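Local coordinates for DUF1254 domain-containing protein (Vibrio parahaemolyticus, PDB 3U07) that is of unknown function, belonging to the DUF1254 and DUF1214 families and carrying a probable signal peptide, consistent with export from the cytoplasm, at residues Q326-R338 with P402-F414. The protein carries 2 engineered substitutions. Sequence-based numbering, arbitrary orientation.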
loop_
_atom_site.group_PDB
_atom_site.type_symbol
_atom_site.label_atom_id
_atom_site.label_comp_id
_atom_site.label_asym_id
_atom_site.label_seq_id
_atom_site.Cartn_x
_atom_site.Cartn_y
_atom_site.Cartn_z
ATOM N N GLN A 326 13.322 20.144 18.526
ATOM C CA GLN A 326 12.088 20.820 18.906
ATOM C C GLN A 326 10.990 20.380 17.949
ATOM O O GLN A 326 11.239 20.155 16.758
ATOM C CB GLN A 326 12.238 22.343 18.820
ATOM C CG GLN A 326 13.236 22.944 19.791
ATOM C CD GLN A 326 13.290 24.462 19.695
ATOM O OE1 GLN A 326 13.181 25.160 20.701
ATOM N NE2 GLN A 326 13.455 24.977 18.477
ATOM N N LYS A 327 9.778 20.254 18.469
ATOM C CA LYS A 327 8.640 19.853 17.656
ATOM C C LYS A 327 8.387 20.899 16.575
ATOM O O LYS A 327 8.426 22.098 16.848
ATOM C CB LYS A 327 7.391 19.732 18.534
ATOM C CG LYS A 327 6.138 19.343 17.773
ATOM C CD LYS A 327 6.159 17.871 17.409
ATOM C CE LYS A 327 5.064 17.550 16.411
ATOM N NZ LYS A 327 5.326 18.214 15.102
ATOM N N LEU A 328 8.140 20.447 15.347
ATOM C CA LEU A 328 7.846 21.363 14.246
ATOM C C LEU A 328 6.524 22.043 14.588
ATOM O O LEU A 328 5.536 21.367 14.892
ATOM C CB LEU A 328 7.699 20.593 12.933
ATOM C CG LEU A 328 8.982 19.944 12.417
ATOM C CD1 LEU A 328 8.660 19.046 11.236
ATOM C CD2 LEU A 328 9.984 21.036 12.040
ATOM N N ASP A 329 6.503 23.370 14.527
ATOM C CA ASP A 329 5.309 24.140 14.876
ATOM C C ASP A 329 5.358 25.503 14.191
ATOM O O ASP A 329 6.162 26.358 14.553
ATOM C CB ASP A 329 5.272 24.325 16.395
ATOM C CG ASP A 329 3.946 24.860 16.896
ATOM O OD1 ASP A 329 3.294 25.631 16.164
ATOM O OD2 ASP A 329 3.570 24.520 18.037
ATOM N N GLY A 330 4.486 25.709 13.212
ATOM C CA GLY A 330 4.471 26.964 12.484
ATOM C C GLY A 330 4.124 28.222 13.258
ATOM O O GLY A 330 4.336 29.325 12.762
ATOM N N SER A 331 3.590 28.078 14.464
ATOM C CA SER A 331 3.233 29.249 15.261
ATOM C C SER A 331 4.448 29.784 16.018
ATOM O O SER A 331 4.412 30.883 16.570
ATOM C CB SER A 331 2.127 28.898 16.263
ATOM O OG SER A 331 2.569 27.942 17.214
ATOM N N LYS A 332 5.531 29.010 16.020
ATOM C CA LYS A 332 6.739 29.390 16.740
ATOM C C LYS A 332 7.960 29.734 15.903
ATOM O O LYS A 332 8.830 30.468 16.360
ATOM C CB LYS A 332 7.123 28.278 17.713
ATOM C CG LYS A 332 6.022 27.919 18.683
ATOM C CD LYS A 332 6.484 26.913 19.706
ATOM C CE LYS A 332 5.368 26.625 20.693
ATOM N NZ LYS A 332 5.789 25.663 21.744
ATOM N N HIS A 333 8.037 29.211 14.685
ATOM C CA HIS A 333 9.200 29.475 13.854
ATOM C C HIS A 333 8.902 29.424 12.366
ATOM O O HIS A 333 7.805 29.064 11.932
ATOM C CB HIS A 333 10.287 28.421 14.105
ATOM C CG HIS A 333 10.715 28.283 15.533
ATOM N ND1 HIS A 333 11.625 29.134 16.125
ATOM C CD2 HIS A 333 10.378 27.375 16.481
ATOM C CE1 HIS A 333 11.831 28.755 17.374
ATOM N NE2 HIS A 333 11.086 27.691 17.616
ATOM N N ASP A 334 9.923 29.799 11.607
ATOM C CA ASP A 334 9.922 29.742 10.159
ATOM C C ASP A 334 10.989 28.661 9.971
ATOM O O ASP A 334 11.915 28.563 10.777
ATOM C CB ASP A 334 10.397 31.060 9.558
ATOM C CG ASP A 334 9.251 31.970 9.164
ATOM O OD1 ASP A 334 8.124 31.769 9.664
ATOM O OD2 ASP A 334 9.486 32.892 8.357
ATOM N N TYR A 335 10.865 27.831 8.944
ATOM C CA TYR A 335 11.864 26.790 8.751
ATOM C C TYR A 335 12.419 26.781 7.342
ATOM O O TYR A 335 11.828 27.347 6.421
ATOM C CB TYR A 335 11.270 25.414 9.055
ATOM C CG TYR A 335 10.675 25.282 10.437
ATOM C CD1 TYR A 335 9.375 25.719 10.706
ATOM C CD2 TYR A 335 11.411 24.718 11.479
ATOM C CE1 TYR A 335 8.824 25.594 11.986
ATOM C CE2 TYR A 335 10.872 24.591 12.752
ATOM C CZ TYR A 335 9.581 25.029 13.000
ATOM O OH TYR A 335 9.055 24.902 14.266
ATOM N N VAL A 336 13.576 26.148 7.185
ATOM C CA VAL A 336 14.195 26.029 5.880
ATOM C C VAL A 336 14.791 24.631 5.724
ATOM O O VAL A 336 15.345 24.057 6.661
ATOM C CB VAL A 336 15.278 27.118 5.646
ATOM C CG1 VAL A 336 16.452 26.913 6.577
ATOM C CG2 VAL A 336 15.724 27.090 4.186
HETATM N N MSE A 337 14.648 24.095 4.518
HETATM C CA MSE A 337 15.125 22.768 4.164
HETATM C C MSE A 337 15.964 22.921 2.899
HETATM O O MSE A 337 15.464 23.402 1.887
HETATM C CB MSE A 337 13.917 21.897 3.855
HETATM C CG MSE A 337 13.949 20.489 4.371
HETATM SE SE MSE A 337 12.260 19.634 3.935
HETATM C CE MSE A 337 11.112 21.160 3.824
ATOM N N ARG A 338 17.227 22.520 2.943
ATOM C CA ARG A 338 18.077 22.633 1.762
ATOM C C ARG A 338 18.798 21.308 1.536
ATOM O O ARG A 338 19.505 20.820 2.418
ATOM C CB ARG A 338 19.074 23.771 1.946
ATOM C CG ARG A 338 20.039 23.958 0.797
ATOM C CD ARG A 338 20.944 25.142 1.086
ATOM N NE ARG A 338 22.287 24.958 0.545
ATOM C CZ ARG A 338 22.623 25.152 -0.725
ATOM N NH1 ARG A 338 21.711 25.546 -1.605
ATOM N NH2 ARG A 338 23.873 24.943 -1.112
ATOM N N PRO A 402 3.788 26.612 2.491
ATOM C CA PRO A 402 3.001 27.072 3.635
ATOM C C PRO A 402 3.038 26.036 4.748
ATOM O O PRO A 402 3.101 24.837 4.488
ATOM C CB PRO A 402 1.596 27.229 3.049
ATOM C CG PRO A 402 1.864 27.591 1.629
ATOM C CD PRO A 402 2.967 26.620 1.267
ATOM N N VAL A 403 2.999 26.507 5.983
ATOM C CA VAL A 403 3.007 25.635 7.139
ATOM C C VAL A 403 1.995 26.258 8.101
ATOM O O VAL A 403 1.910 27.478 8.208
ATOM C CB VAL A 403 4.444 25.549 7.715
ATOM C CG1 VAL A 403 4.451 25.765 9.209
ATOM C CG2 VAL A 403 5.042 24.192 7.347
ATOM N N PRO A 404 1.198 25.429 8.796
ATOM C CA PRO A 404 0.183 25.926 9.732
ATOM C C PRO A 404 0.680 26.501 11.052
ATOM O O PRO A 404 1.799 26.228 11.482
ATOM C CB PRO A 404 -0.697 24.706 9.944
ATOM C CG PRO A 404 0.305 23.605 9.964
ATOM C CD PRO A 404 1.222 23.955 8.797
ATOM N N GLU A 405 -0.183 27.293 11.686
ATOM C CA GLU A 405 0.101 27.926 12.974
ATOM C C GLU A 405 -0.111 26.917 14.103
ATOM O O GLU A 405 -0.745 27.225 15.112
ATOM C CB GLU A 405 -0.836 29.116 13.198
ATOM C CG GLU A 405 -0.729 30.214 12.157
ATOM C CD GLU A 405 0.055 31.412 12.648
ATOM O OE1 GLU A 405 1.242 31.248 12.997
ATOM O OE2 GLU A 405 -0.521 32.521 12.685
ATOM N N LYS A 406 0.422 25.714 13.927
ATOM C CA LYS A 406 0.288 24.655 14.920
ATOM C C LYS A 406 1.329 23.572 14.665
ATOM O O LYS A 406 2.074 23.642 13.693
ATOM C CB LYS A 406 -1.113 24.045 14.838
ATOM C CG LYS A 406 -1.517 23.602 13.437
ATOM C CD LYS A 406 -2.701 22.642 13.473
ATOM C CE LYS A 406 -3.176 22.292 12.068
ATOM N NZ LYS A 406 -4.309 21.324 12.089
ATOM N N PRO A 407 1.409 22.568 15.549
ATOM C CA PRO A 407 2.395 21.511 15.318
ATOM C C PRO A 407 2.078 20.815 13.994
ATOM O O PRO A 407 0.915 20.554 13.684
ATOM C CB PRO A 407 2.199 20.592 16.520
ATOM C CG PRO A 407 1.811 21.557 17.606
ATOM C CD PRO A 407 0.809 22.441 16.890
ATOM N N PHE A 408 3.113 20.524 13.215
ATOM C CA PHE A 408 2.934 19.867 11.930
ATOM C C PHE A 408 4.066 18.884 11.696
ATOM O O PHE A 408 5.059 18.875 12.424
ATOM C CB PHE A 408 2.935 20.909 10.806
ATOM C CG PHE A 408 4.270 21.600 10.608
ATOM C CD1 PHE A 408 5.217 21.079 9.729
ATOM C CD2 PHE A 408 4.577 22.770 11.307
ATOM C CE1 PHE A 408 6.449 21.713 9.541
ATOM C CE2 PHE A 408 5.803 23.412 11.129
ATOM C CZ PHE A 408 6.741 22.884 10.245
ATOM N N TYR A 409 3.896 18.028 10.697
ATOM C CA TYR A 409 4.948 17.099 10.334
ATOM C C TYR A 409 5.025 17.095 8.820
ATOM O O TYR A 409 4.076 17.486 8.138
ATOM C CB TYR A 409 4.701 15.687 10.875
ATOM C CG TYR A 409 3.411 15.026 10.447
ATOM C CD1 TYR A 409 2.220 15.273 11.128
ATOM C CD2 TYR A 409 3.391 14.114 9.388
ATOM C CE1 TYR A 409 1.041 14.625 10.769
ATOM C CE2 TYR A 409 2.217 13.461 9.017
ATOM C CZ TYR A 409 1.046 13.722 9.714
ATOM O OH TYR A 409 -0.122 13.086 9.362
ATOM N N ALA A 410 6.169 16.684 8.295
ATOM C CA ALA A 410 6.359 16.655 6.859
ATOM C C ALA A 410 6.617 15.230 6.413
ATOM O O ALA A 410 7.357 14.497 7.062
ATOM C CB ALA A 410 7.541 17.553 6.468
ATOM N N ILE A 411 5.981 14.844 5.310
ATOM C CA ILE A 411 6.153 13.511 4.743
ATOM C C ILE A 411 6.826 13.640 3.383
ATOM O O ILE A 411 6.297 14.296 2.488
ATOM C CB ILE A 411 4.802 12.798 4.520
ATOM C CG1 ILE A 411 4.150 12.447 5.860
ATOM C CG2 ILE A 411 5.017 11.555 3.655
ATOM C CD1 ILE A 411 4.901 11.406 6.670
HETATM N N MSE A 412 7.996 13.032 3.227
HETATM C CA MSE A 412 8.686 13.079 1.947
HETATM C C MSE A 412 8.427 11.746 1.235
HETATM O O MSE A 412 8.549 10.674 1.832
HETATM C CB MSE A 412 10.189 13.294 2.143
HETATM C CG MSE A 412 10.931 13.627 0.852
HETATM SE SE MSE A 412 12.754 14.252 1.146
HETATM C CE MSE A 412 12.370 15.519 2.538
ATOM N N ARG A 413 8.044 11.819 -0.033
ATOM C CA ARG A 413 7.763 10.613 -0.802
ATOM C C ARG A 413 8.736 10.455 -1.965
ATOM O O ARG A 413 9.105 11.430 -2.623
ATOM C CB ARG A 413 6.313 10.640 -1.298
ATOM C CG ARG A 413 5.297 10.559 -0.160
ATOM C CD ARG A 413 3.870 10.494 -0.669
ATOM N NE ARG A 413 2.930 10.172 0.406
ATOM C CZ ARG A 413 2.317 11.072 1.171
ATOM N NH1 ARG A 413 2.532 12.366 0.987
ATOM N NH2 ARG A 413 1.489 10.673 2.127
ATOM N N PHE A 414 9.162 9.220 -2.198
ATOM C CA PHE A 414 10.110 8.924 -3.267
ATOM C C PHE A 414 9.544 7.843 -4.188
ATOM O O PHE A 414 9.214 6.741 -3.748
ATOM C CB PHE A 414 11.441 8.444 -2.677
ATOM C CG PHE A 414 11.952 9.290 -1.540
ATOM C CD1 PHE A 414 11.413 9.163 -0.262
ATOM C CD2 PHE A 414 12.990 10.201 -1.742
ATOM C CE1 PHE A 414 11.898 9.927 0.801
ATOM C CE2 PHE A 414 13.487 10.974 -0.684
ATOM C CZ PHE A 414 12.941 10.836 0.589
#
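F408 meets L328, G330 and Y335 with successive parts of one ring. From CB, the first torsion (chi1 67°) sets CG between the backbone N and the carbonyl carbon, directing the ring at the backbone of 329-330. CD1 and CE1 pass beneath L328 CB, and CE1 also touches L328 CD1. CD2 and CE2 run along D329 N, met obliquely, and G330 N, in the ring plane 3.4 Å from CE2. At the tip, CZ meets L328 CB and Y335 CE1, the latter at 3.8 Å. L328 CB stands over the ring centre, 13° off the normal, a CH-pi contact; V403 CG2 lies against the opposite face, nearer the rim. With planes at 80° and centroids 5.6 Å apart, the edge of F408 points toward the face of Y335, an offset edge-to-face pair. Bonds F408 N to L328 O (3.1 Å) and G330 N to K406 O (3.2 Å) flank D329 and P407, a single non-hydrogen-bonded antiparallel bridge. D329 OD1 accepts a bond from S331 N (3.0 Å), an Asx turn, and another from S331 OG (2.6 Å). K327 NZ, salt-bridged to D320, also donates to L328 O. The contact joins two sheets: strand 408-417 pairs with 315-319 and 347-354, whereas 334-340 lies between 382-388 and 432-434.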